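Local coordinates for protein fuculose-1-phosphate aldolase (Thermus thermophilus, PDB 2FK5) that is a class II aldolase-type protein of the aldolase and adducin family, with an alpha/beta fold built round one central mixed sheet, at residues A[56-59]-A[63-66]; A[102-107]-A[174-179]; A[138-143]-A[154-159]. One frame throughout, in Å; residues are numbered along the deposited sequence.

Contact 1 (A[56-59]-A[63-66]); sequences EVPL and IPEG
Ile63 meets Val57 across the turn that follows strand 54-58, and their CA atoms, 6.0 Å apart, mark the nearest approach of the two backbones. Ile63 CG2, set opposite the backbone N (the torsion to CG1 is -68°), lies 4.1 Å from Val57 CG1. The two branched side chains meet at a slant, methyl touching methyl. Beyond Val57, Ile63 also packs on Ser71 and Arg75 of helix 71-80, which ties the returning loop to the helix that comes next in the chain. Pro64 carries the larger share of the contact. Its ring is directed at the strand, and the delta carbon does most of the touching: Pro64 CD sits 3.7 Å from Val57 CG1, with CG2 of the same valine a little farther off on the same side. The same Pro64 CD also faces Pro58 CD at 4.1 Å, the two prolines presenting their delta carbons to one another. Farther round the ring, Pro64 CG rests 3.7 Å from Glu56 O, a carbon-to-carbonyl contact beside the strand backbone. Val57 CG1 is therefore the common partner of Ile63 and Pro64; it stands opposite the backbone N (chi1 -174°), while the side chain as a whole also packs on Phe37 and Ile39 of the adjacent strand 36-40. A second subunit also closes in, its Leu134 against Glu56 and Pro58 and its Glu138 against Pro64. No hydrogen bond links residues 56-59 to 63-66. The return of the chain alongside this strand, outermost within this chain, thus rests on van der Waals contact, mostly between aliphatic carbons, and Pro64, being a proline, has no backbone N-H to offer.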
ATOM      1  N   GLU A  56     -25.825  -9.774  -8.877  1.00 27.87           N
ATOM      2  CA  GLU A  56     -26.394 -11.027  -8.413  1.00 30.86           C
ATOM      3  C   GLU A  56     -26.828 -11.882  -9.599  1.00 32.87           C
ATOM      4  O   GLU A  56     -27.364 -11.376 -10.583  1.00 31.30           O
ATOM      5  CB  GLU A  56     -27.575 -10.756  -7.479  1.00 30.70           C
ATOM      6  CG  GLU A  56     -27.888 -11.922  -6.562  1.00 45.62           C
ATOM      7  CD  GLU A  56     -28.778 -11.534  -5.405  1.00 46.68           C
ATOM      8  OE1 GLU A  56     -28.980 -12.377  -4.507  1.00 48.19           O
ATOM      9  OE2 GLU A  56     -29.273 -10.387  -5.394  1.00 51.07           O
ATOM     10  N   VAL A  57     -26.578 -13.182  -9.501  1.00 29.01           N
ATOM     11  CA  VAL A  57     -26.925 -14.116 -10.563  1.00 26.59           C
ATOM     12  C   VAL A  57     -27.787 -15.231  -9.979  1.00 25.14           C
ATOM     13  O   VAL A  57     -27.489 -15.766  -8.925  1.00 24.79           O
ATOM     14  CB  VAL A  57     -25.655 -14.746 -11.176  1.00 31.17           C
ATOM     15  CG1 VAL A  57     -26.018 -15.603 -12.381  1.00 32.32           C
ATOM     16  CG2 VAL A  57     -24.673 -13.657 -11.570  1.00 27.47           C
ATOM     17  N   PRO A  58     -28.878 -15.595 -10.664  1.00 30.58           N
ATOM     18  CA  PRO A  58     -29.725 -16.664 -10.127  1.00 28.30           C
ATOM     19  C   PRO A  58     -29.150 -18.020 -10.509  1.00 23.10           C
ATOM     20  O   PRO A  58     -28.412 -18.120 -11.485  1.00 29.76           O
ATOM     21  CB  PRO A  58     -31.076 -16.387 -10.786  1.00 31.64           C
ATOM     22  CG  PRO A  58     -30.676 -15.899 -12.153  1.00 29.27           C
ATOM     23  CD  PRO A  58     -29.468 -14.996 -11.876  1.00 28.76           C
ATOM     24  N   LEU A  59     -29.464 -19.059  -9.739  1.00 24.74           N
ATOM     25  CA  LEU A  59     -28.975 -20.396 -10.062  1.00 29.65           C
ATOM     26  C   LEU A  59     -29.751 -20.917 -11.266  1.00 31.60           C
ATOM     27  O   LEU A  59     -29.250 -21.731 -12.044  1.00 32.68           O
ATOM     28  CB  LEU A  59     -29.151 -21.353  -8.877  1.00 25.40           C
ATOM     29  CG  LEU A  59     -28.286 -21.084  -7.641  1.00 33.64           C
ATOM     30  CD1 LEU A  59     -28.413 -22.240  -6.656  1.00 37.06           C
ATOM     31  CD2 LEU A  59     -26.838 -20.915  -8.062  1.00 35.13           C
ATOM     32  N   ILE A  63     -28.026 -15.749 -17.213  1.00 39.17           N
ATOM     33  CA  ILE A  63     -26.930 -15.136 -16.477  1.00 38.08           C
ATOM     34  C   ILE A  63     -26.890 -13.696 -16.976  1.00 39.63           C
ATOM     35  O   ILE A  63     -26.678 -13.453 -18.162  1.00 40.61           O
ATOM     36  CB  ILE A  63     -25.574 -15.816 -16.768  1.00 42.47           C
ATOM     37  CG1 ILE A  63     -25.566 -17.228 -16.180  1.00 34.79           C
ATOM     38  CG2 ILE A  63     -24.434 -14.988 -16.163  1.00 37.97           C
ATOM     39  CD1 ILE A  63     -24.271 -17.969 -16.388  1.00 41.25           C
ATOM     40  N   PRO A  64     -27.105 -12.724 -16.077  1.00 36.76           N
ATOM     41  CA  PRO A  64     -27.101 -11.300 -16.416  1.00 40.34           C
ATOM     42  C   PRO A  64     -25.900 -10.897 -17.260  1.00 46.62           C
ATOM     43  O   PRO A  64     -24.803 -11.427 -17.088  1.00 37.29           O
ATOM     44  CB  PRO A  64     -27.090 -10.627 -15.048  1.00 47.58           C
ATOM     45  CG  PRO A  64     -27.879 -11.575 -14.214  1.00 44.98           C
ATOM     46  CD  PRO A  64     -27.309 -12.910 -14.629  1.00 38.06           C
ATOM     47  N   GLU A  65     -26.109  -9.967 -18.182  1.00 42.99           N
ATOM     48  CA  GLU A  65     -25.010  -9.510 -19.015  1.00 40.53           C
ATOM     49  C   GLU A  65     -24.082  -8.707 -18.109  1.00 37.74           C
ATOM     50  O   GLU A  65     -24.538  -8.032 -17.181  1.00 42.08           O
ATOM     51  N   GLY A  66     -22.784  -8.795 -18.368  1.00 38.05           N
ATOM     52  CA  GLY A  66     -21.826  -8.063 -17.562  1.00 36.49           C
ATOM     53  C   GLY A  66     -21.239  -8.892 -16.439  1.00 36.61           C
ATOM     54  O   GLY A  66     -20.250  -8.496 -15.827  1.00 36.15           O
TER

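Contact 2 (A[102-107]-A[174-179]); sequences SRLRPL and TTLEES
Leu104 opens the contact from the short strand 103-104, outermost in the sheet within this chain, its side chain directed at helix 162-191. Leu104 CD1 lies 4.2 Å from Leu176 CD1, a methyl-to-methyl meeting reached because Leu176 bends its end toward the strand (chi2 49°). Ala180 and Leu183, further along the same helix, also touch Leu104. At Pro106 the chain comes closest to the helix: Pro106 CA is 5.4 Å from Ser179 CA. One edge of the proline ring covers the serine: Pro106 CB is 3.6 Å from Ser179 OG, and Pro106 CG stands 4.0 Å from Ser179 CB. Proline carbon thus lies against the hydroxyl, which hydrogen-bonds to Asp108 OD1, just beyond the segment. Leu107 joins the helix through a bridging water that accepts from Leu107 N at 2.8 Å and donates to Ser179 O at 2.8 Å. The Leu107 side chain packs on Leu183 and His186, and on Phe99 of a third subunit. A long C-terminal helix laid against this strand and the connection that leaves it is a layered alpha/beta packing, consistent with the AraD-like fold.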
ATOM      1  N   SER A 102      -0.729 -34.304 -10.979  1.00 28.17           N
ATOM      2  CA  SER A 102      -2.124 -34.691 -11.163  1.00 30.86           C
ATOM      3  C   SER A 102      -2.847 -34.259  -9.887  1.00 25.81           C
ATOM      4  O   SER A 102      -4.070 -34.166  -9.849  1.00 27.89           O
ATOM      5  CB  SER A 102      -2.252 -36.204 -11.368  1.00 32.94           C
ATOM      6  OG  SER A 102      -1.823 -36.912 -10.223  1.00 42.84           O
ATOM      7  N   ARG A 103      -2.070 -33.992  -8.842  1.00 24.94           N
ATOM      8  CA  ARG A 103      -2.607 -33.531  -7.561  1.00 23.55           C
ATOM      9  C   ARG A 103      -1.486 -32.842  -6.783  1.00 28.62           C
ATOM     10  O   ARG A 103      -0.331 -33.288  -6.807  1.00 27.54           O
ATOM     11  CB  ARG A 103      -3.147 -34.711  -6.751  1.00 34.79           C
ATOM     12  CG  ARG A 103      -2.079 -35.701  -6.346  1.00 42.94           C
ATOM     13  CD  ARG A 103      -2.659 -37.026  -5.868  1.00 55.09           C
ATOM     14  NE  ARG A 103      -1.589 -37.996  -5.636  1.00 70.14           N
ATOM     15  CZ  ARG A 103      -1.775 -39.302  -5.478  1.00 75.15           C
ATOM     16  NH1 ARG A 103      -2.998 -39.816  -5.527  1.00 75.32           N
ATOM     17  NH2 ARG A 103      -0.732 -40.098  -5.278  1.00 77.02           N
ATOM     18  N   LEU A 104      -1.811 -31.756  -6.093  1.00 22.72           N
ATOM     19  CA  LEU A 104      -0.785 -31.059  -5.334  1.00 25.03           C
ATOM     20  C   LEU A 104      -0.945 -31.416  -3.863  1.00 23.73           C
ATOM     21  O   LEU A 104      -1.998 -31.183  -3.277  1.00 27.98           O
ATOM     22  CB  LEU A 104      -0.907 -29.547  -5.563  1.00 25.28           C
ATOM     23  CG  LEU A 104       0.224 -28.673  -5.021  1.00 26.42           C
ATOM     24  CD1 LEU A 104       0.254 -27.343  -5.767  1.00 30.33           C
ATOM     25  CD2 LEU A 104       0.033 -28.482  -3.527  1.00 29.34           C
ATOM     26  N   ARG A 105       0.096 -31.996  -3.274  1.00 19.18           N
ATOM     27  CA  ARG A 105       0.047 -32.386  -1.864  1.00 26.49           C
ATOM     28  C   ARG A 105       1.017 -31.527  -1.063  1.00 26.77           C
ATOM     29  O   ARG A 105       2.236 -31.702  -1.143  1.00 24.39           O
ATOM     30  CB  ARG A 105       0.396 -33.876  -1.707  1.00 27.76           C
ATOM     31  CG  ARG A 105      -0.591 -34.804  -2.409  1.00 38.16           C
ATOM     32  CD  ARG A 105      -0.189 -36.278  -2.322  1.00 52.88           C
ATOM     33  N   PRO A 106       0.487 -30.586  -0.269  1.00 26.28           N
ATOM     34  CA  PRO A 106       1.338 -29.705   0.535  1.00 19.87           C
ATOM     35  C   PRO A 106       2.289 -30.421   1.480  1.00 29.44           C
ATOM     36  O   PRO A 106       1.966 -31.474   2.018  1.00 25.88           O
ATOM     37  CB  PRO A 106       0.331 -28.860   1.308  1.00 21.70           C
ATOM     38  CG  PRO A 106      -0.874 -28.838   0.412  1.00 24.73           C
ATOM     39  CD  PRO A 106      -0.935 -30.271  -0.058  1.00 19.31           C
ATOM     40  N   LEU A 107       3.456 -29.826   1.688  1.00 24.18           N
ATOM     41  CA  LEU A 107       4.454 -30.362   2.610  1.00 30.24           C
ATOM     42  C   LEU A 107       4.306 -29.677   3.966  1.00 27.82           C
ATOM     43  O   LEU A 107       4.670 -30.237   5.000  1.00 26.89           O
ATOM     44  CB  LEU A 107       5.866 -30.081   2.093  1.00 29.97           C
ATOM     45  CG  LEU A 107       6.365 -30.800   0.840  1.00 30.99           C
ATOM     46  CD1 LEU A 107       7.704 -30.212   0.440  1.00 30.28           C
ATOM     47  CD2 LEU A 107       6.499 -32.293   1.115  1.00 39.22           C
ATOM     48  N   THR A 174      -4.700 -18.300  -0.640  1.00 21.09           N
ATOM     49  CA  THR A 174      -3.349 -17.864  -0.285  1.00 19.36           C
ATOM     50  C   THR A 174      -2.550 -19.035   0.254  1.00 21.27           C
ATOM     51  O   THR A 174      -1.352 -19.142  -0.010  1.00 22.90           O
ATOM     52  CB  THR A 174      -3.339 -16.696   0.754  1.00 20.42           C
ATOM     53  OG1 THR A 174      -3.971 -17.104   1.969  1.00 27.13           O
ATOM     54  CG2 THR A 174      -4.068 -15.490   0.197  1.00 23.49           C
ATOM     55  N   THR A 175      -3.212 -19.917   1.001  1.00 20.56           N
ATOM     56  CA  THR A 175      -2.556 -21.103   1.549  1.00 21.65           C
ATOM     57  C   THR A 175      -2.084 -21.990   0.395  1.00 22.64           C
ATOM     58  O   THR A 175      -1.000 -22.577   0.456  1.00 21.88           O
ATOM     59  CB  THR A 175      -3.517 -21.905   2.447  1.00 22.37           C
ATOM     60  OG1 THR A 175      -3.784 -21.156   3.638  1.00 25.77           O
ATOM     61  CG2 THR A 175      -2.916 -23.254   2.821  1.00 26.16           C
ATOM     62  N   LEU A 176      -2.904 -22.084  -0.653  1.00 22.35           N
ATOM     63  CA  LEU A 176      -2.552 -22.877  -1.826  1.00 23.65           C
ATOM     64  C   LEU A 176      -1.283 -22.373  -2.517  1.00 25.27           C
ATOM     65  O   LEU A 176      -0.393 -23.165  -2.822  1.00 20.55           O
ATOM     66  CB  LEU A 176      -3.698 -22.892  -2.842  1.00 21.52           C
ATOM     67  CG  LEU A 176      -3.352 -23.470  -4.226  1.00 24.86           C
ATOM     68  CD1 LEU A 176      -2.641 -24.805  -4.087  1.00 26.36           C
ATOM     69  CD2 LEU A 176      -4.621 -23.633  -5.039  1.00 23.84           C
ATOM     70  N   GLU A 177      -1.183 -21.070  -2.779  1.00 22.28           N
ATOM     71  CA  GLU A 177       0.021 -20.575  -3.455  1.00 22.03           C
ATOM     72  C   GLU A 177       1.240 -20.671  -2.542  1.00 22.05           C
ATOM     73  O   GLU A 177       2.334 -20.967  -3.008  1.00 21.23           O
ATOM     74  CB  GLU A 177      -0.168 -19.138  -3.963  1.00 23.92           C
ATOM     75  CG  GLU A 177       1.102 -18.505  -4.594  1.00 24.51           C
ATOM     76  CD  GLU A 177       1.549 -19.137  -5.932  1.00 27.83           C
ATOM     77  OE1 GLU A 177       2.451 -18.569  -6.585  1.00 27.91           O
ATOM     78  OE2 GLU A 177       1.021 -20.191  -6.336  1.00 23.10           O
ATOM     79  N   GLU A 178       1.055 -20.443  -1.242  1.00 23.09           N
ATOM     80  CA  GLU A 178       2.169 -20.564  -0.297  1.00 23.22           C
ATOM     81  C   GLU A 178       2.668 -22.021  -0.273  1.00 24.38           C
ATOM     82  O   GLU A 178       3.872 -22.270  -0.264  1.00 20.64           O
ATOM     83  CB  GLU A 178       1.729 -20.136   1.107  1.00 25.06           C
ATOM     84  CG  GLU A 178       1.176 -18.718   1.144  1.00 39.33           C
ATOM     85  CD  GLU A 178       0.664 -18.314   2.511  1.00 47.44           C
ATOM     86  OE1 GLU A 178       0.086 -19.172   3.212  1.00 53.19           O
ATOM     87  OE2 GLU A 178       0.825 -17.131   2.876  1.00 51.72           O
ATOM     88  N   SER A 179       1.742 -22.976  -0.276  1.00 19.18           N
ATOM     89  CA  SER A 179       2.114 -24.386  -0.289  1.00 22.28           C
ATOM     90  C   SER A 179       2.834 -24.744  -1.596  1.00 19.30           C
ATOM     91  O   SER A 179       3.789 -25.520  -1.587  1.00 18.59           O
ATOM     92  CB  SER A 179       0.872 -25.274  -0.102  1.00 22.31           C
ATOM     93  OG  SER A 179       0.435 -25.267   1.260  1.00 23.41           O
TER
HETATM   94  O   HOH W   1       3.930 -27.292   0.528  1.00 24.01           O

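Contact 3 (A[138-143]-A[154-159]); sequences EALREH and FAVGLK
Leu140, near the C-terminal end of helix 130-142, drives its side chain against Val156 of strand 152-157. The closest approach is between Leu140 CD1 and Val156 CG1, 3.5 Å apart, and the same valine methyl also lies 3.9 Å from Leu140 CD2, so that it rests over the face made by CB, CD1 and CD2 of the leucine. The two side chains run past each other in opposite directions, which brings Val156 CG1 alongside the leucine as far back as Leu140 CB. A valine chi1 of -50° puts this branch opposite the carbonyl carbon and facing the helix. Phe154, two residues back on the same face of the strand, meets the leucine from another side: Leu140 CD1 is 4.1 Å from Phe154 CB, the side chains crossing at roughly a right angle. The phenyl ring itself leads away from the helix and stacks with His88. Around this centre, Leu86 of strand 85-89 touches all three residues, and Cys146 of strand 145-148 touches Leu140 and Phe154. Farther out, the helix end is secured within its own segment. Ala139 O accepts from Glu142 N, from His143 N at 3.0 Å and from His143 ND1 at 3.2 Å. The imidazole donates in its ring plane, with an N-H...O angle of 156°, though it approaches tilted from the carbonyl plane. On the strand side, backbone bonds from Val156 to Arg144 and from Ala155 to Val87 hold the strand between its neighbours. The helix and the strand thus meet through buried hydrocarbon alone, with no hydrogen bond between them, while hydrogen bonds such as those at Ala139 O and between Val156 and Arg144 hold each partner on its own side.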
ATOM      1  N   GLU A 138     -17.935 -30.786  -9.625  1.00 28.28           N
ATOM      2  CA  GLU A 138     -17.830 -32.136  -9.091  1.00 29.26           C
ATOM      3  C   GLU A 138     -16.622 -32.256  -8.175  1.00 27.79           C
ATOM      4  O   GLU A 138     -16.693 -32.879  -7.124  1.00 28.93           O
ATOM      5  CB  GLU A 138     -17.742 -33.163 -10.221  1.00 32.85           C
ATOM      6  CG  GLU A 138     -19.094 -33.462 -10.861  1.00 35.87           C
ATOM      7  CD  GLU A 138     -20.124 -33.922  -9.841  1.00 35.25           C
ATOM      8  OE1 GLU A 138     -19.798 -34.807  -9.023  1.00 41.22           O
ATOM      9  OE2 GLU A 138     -21.260 -33.402  -9.856  1.00 37.89           O
ATOM     10  N   ALA A 139     -15.512 -31.643  -8.563  1.00 29.38           N
ATOM     11  CA  ALA A 139     -14.310 -31.700  -7.746  1.00 25.05           C
ATOM     12  C   ALA A 139     -14.515 -31.032  -6.391  1.00 21.89           C
ATOM     13  O   ALA A 139     -14.114 -31.564  -5.361  1.00 25.17           O
ATOM     14  CB  ALA A 139     -13.149 -31.036  -8.480  1.00 36.94           C
ATOM     15  N   LEU A 140     -15.140 -29.860  -6.384  1.00 27.38           N
ATOM     16  CA  LEU A 140     -15.339 -29.155  -5.125  1.00 27.78           C
ATOM     17  C   LEU A 140     -16.374 -29.807  -4.207  1.00 34.84           C
ATOM     18  O   LEU A 140     -16.594 -29.349  -3.082  1.00 28.94           O
ATOM     19  CB  LEU A 140     -15.681 -27.680  -5.390  1.00 23.96           C
ATOM     20  CG  LEU A 140     -14.560 -26.946  -6.148  1.00 26.56           C
ATOM     21  CD1 LEU A 140     -14.967 -25.502  -6.429  1.00 22.52           C
ATOM     22  CD2 LEU A 140     -13.266 -26.986  -5.324  1.00 29.39           C
ATOM     23  N   ARG A 141     -17.009 -30.877  -4.676  1.00 32.51           N
ATOM     24  CA  ARG A 141     -17.968 -31.584  -3.828  1.00 33.85           C
ATOM     25  C   ARG A 141     -17.170 -32.360  -2.781  1.00 33.59           C
ATOM     26  O   ARG A 141     -17.642 -32.587  -1.668  1.00 38.81           O
ATOM     27  CB  ARG A 141     -18.805 -32.576  -4.642  1.00 37.07           C
ATOM     28  CG  ARG A 141     -19.801 -31.958  -5.600  1.00 41.91           C
ATOM     29  CD  ARG A 141     -20.605 -33.048  -6.295  1.00 52.10           C
ATOM     30  NE  ARG A 141     -21.224 -33.949  -5.326  1.00 56.23           N
ATOM     31  CZ  ARG A 141     -21.921 -35.035  -5.648  1.00 63.97           C
ATOM     32  NH2 ARG A 141     -22.446 -35.794  -4.695  1.00 59.46           N
ATOM     33  N   GLU A 142     -15.953 -32.758  -3.140  1.00 30.52           N
ATOM     34  CA  GLU A 142     -15.101 -33.533  -2.237  1.00 37.17           C
ATOM     35  C   GLU A 142     -13.830 -32.834  -1.753  1.00 38.03           C
ATOM     36  O   GLU A 142     -13.200 -33.293  -0.802  1.00 44.70           O
ATOM     37  CB  GLU A 142     -14.712 -34.856  -2.902  1.00 44.30           C
ATOM     38  CG  GLU A 142     -15.883 -35.791  -3.176  1.00 59.10           C
ATOM     39  CD  GLU A 142     -16.443 -36.424  -1.912  1.00 64.91           C
ATOM     40  OE1 GLU A 142     -16.863 -35.682  -1.000  1.00 70.75           O
ATOM     41  N   HIS A 143     -13.450 -31.739  -2.405  1.00 33.38           N
ATOM     42  CA  HIS A 143     -12.248 -30.999  -2.022  1.00 26.76           C
ATOM     43  C   HIS A 143     -12.570 -29.522  -1.828  1.00 26.40           C
ATOM     44  O   HIS A 143     -13.478 -28.996  -2.471  1.00 24.86           O
ATOM     45  CB  HIS A 143     -11.177 -31.116  -3.107  1.00 27.07           C
ATOM     46  CG  HIS A 143     -10.857 -32.524  -3.493  1.00 30.82           C
ATOM     47  ND1 HIS A 143     -11.560 -33.208  -4.461  1.00 35.45           N
ATOM     48  CD2 HIS A 143      -9.920 -33.383  -3.029  1.00 26.61           C
ATOM     49  CE1 HIS A 143     -11.065 -34.427  -4.579  1.00 35.09           C
ATOM     50  NE2 HIS A 143     -10.069 -34.558  -3.721  1.00 31.51           N
ATOM     51  N   PHE A 154      -9.531 -22.767  -7.858  1.00 19.80           N
ATOM     52  CA  PHE A 154     -10.787 -22.409  -7.209  1.00 17.81           C
ATOM     53  C   PHE A 154     -10.694 -22.881  -5.764  1.00 23.96           C
ATOM     54  O   PHE A 154     -10.170 -23.960  -5.501  1.00 24.59           O
ATOM     55  CB  PHE A 154     -11.976 -23.112  -7.884  1.00 19.39           C
ATOM     56  CG  PHE A 154     -12.256 -22.635  -9.281  1.00 29.07           C
ATOM     57  CD1 PHE A 154     -11.532 -23.130 -10.356  1.00 33.11           C
ATOM     58  CD2 PHE A 154     -13.218 -21.661  -9.513  1.00 33.27           C
ATOM     59  CE1 PHE A 154     -11.766 -22.658 -11.643  1.00 36.40           C
ATOM     60  CE2 PHE A 154     -13.454 -21.187 -10.797  1.00 29.43           C
ATOM     61  CZ  PHE A 154     -12.727 -21.685 -11.859  1.00 26.79           C
ATOM     62  N   ALA A 155     -11.186 -22.071  -4.830  1.00 19.14           N
ATOM     63  CA  ALA A 155     -11.186 -22.442  -3.416  1.00 18.60           C
ATOM     64  C   ALA A 155     -12.563 -22.095  -2.881  1.00 22.33           C
ATOM     65  O   ALA A 155     -13.110 -21.050  -3.223  1.00 22.04           O
ATOM     66  CB  ALA A 155     -10.120 -21.665  -2.649  1.00 15.80           C
ATOM     67  N   VAL A 156     -13.111 -22.961  -2.038  1.00 23.85           N
ATOM     68  CA  VAL A 156     -14.446 -22.740  -1.501  1.00 24.22           C
ATOM     69  C   VAL A 156     -14.468 -22.354  -0.035  1.00 20.65           C
ATOM     70  O   VAL A 156     -13.616 -22.779   0.745  1.00 27.09           O
ATOM     71  CB  VAL A 156     -15.325 -24.011  -1.653  1.00 30.27           C
ATOM     72  CG1 VAL A 156     -15.258 -24.521  -3.066  1.00 28.12           C
ATOM     73  CG2 VAL A 156     -14.859 -25.088  -0.688  1.00 41.20           C
ATOM     74  N   GLY A 157     -15.463 -21.546   0.325  1.00 21.70           N
ATOM     75  CA  GLY A 157     -15.656 -21.132   1.705  1.00 19.56           C
ATOM     76  C   GLY A 157     -16.969 -21.763   2.141  1.00 25.48           C
ATOM     77  O   GLY A 157     -17.906 -21.807   1.345  1.00 22.59           O
ATOM     78  N   LEU A 158     -17.053 -22.244   3.381  1.00 27.72           N
ATOM     79  CA  LEU A 158     -18.263 -22.917   3.841  1.00 34.06           C
ATOM     80  C   LEU A 158     -18.992 -22.289   5.018  1.00 36.64           C
ATOM     81  O   LEU A 158     -20.102 -22.702   5.342  1.00 39.27           O
ATOM     82  CB  LEU A 158     -17.943 -24.374   4.182  1.00 36.09           C
ATOM     83  CG  LEU A 158     -17.460 -25.254   3.025  1.00 39.99           C
ATOM     84  CD1 LEU A 158     -16.965 -26.584   3.556  1.00 42.53           C
ATOM     85  CD2 LEU A 158     -18.589 -25.462   2.038  1.00 35.93           C
ATOM     86  N   LYS A 159     -18.382 -21.300   5.655  1.00 35.17           N
ATOM     87  CA  LYS A 159     -19.006 -20.642   6.800  1.00 39.89           C
ATOM     88  C   LYS A 159     -20.362 -20.019   6.455  1.00 38.89           C
ATOM     89  O   LYS A 159     -20.615 -19.659   5.308  1.00 31.06           O
ATOM     90  CB  LYS A 159     -18.047 -19.597   7.371  1.00 34.64           C
ATOM     91  CG  LYS A 159     -16.812 -20.233   8.005  1.00 43.25           C
ATOM     92  CD  LYS A 159     -15.839 -19.207   8.551  1.00 43.15           C
ATOM     93  CE  LYS A 159     -14.640 -19.883   9.209  1.00 45.74           C
TER

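Overall arrangement
All three contacts reach the one mixed sheet, and none touches another. Contact 1 lies at strand 54-58 and contact 2 at strand 103-104, the two outermost strands within this chain, on opposite sides of the chain's centre; the centres of contacts 1 and 2 are about 32 Å apart. Contact 3 involves an interior strand, and its centre is about 21 Å from that of contact 1 and about 15 Å from that of contact 2. Nearest atoms of contacts 2 and 3 are about 6 Å apart, and strand 152-157 is followed in the chain by helix 162-191, which contact 2 uses. Along the sequence, contact 1 is complete before contact 2 begins, whereas both segments of contact 3 fall between those of contact 2. Other subunits reach contacts 1 and 2 but not contact 3.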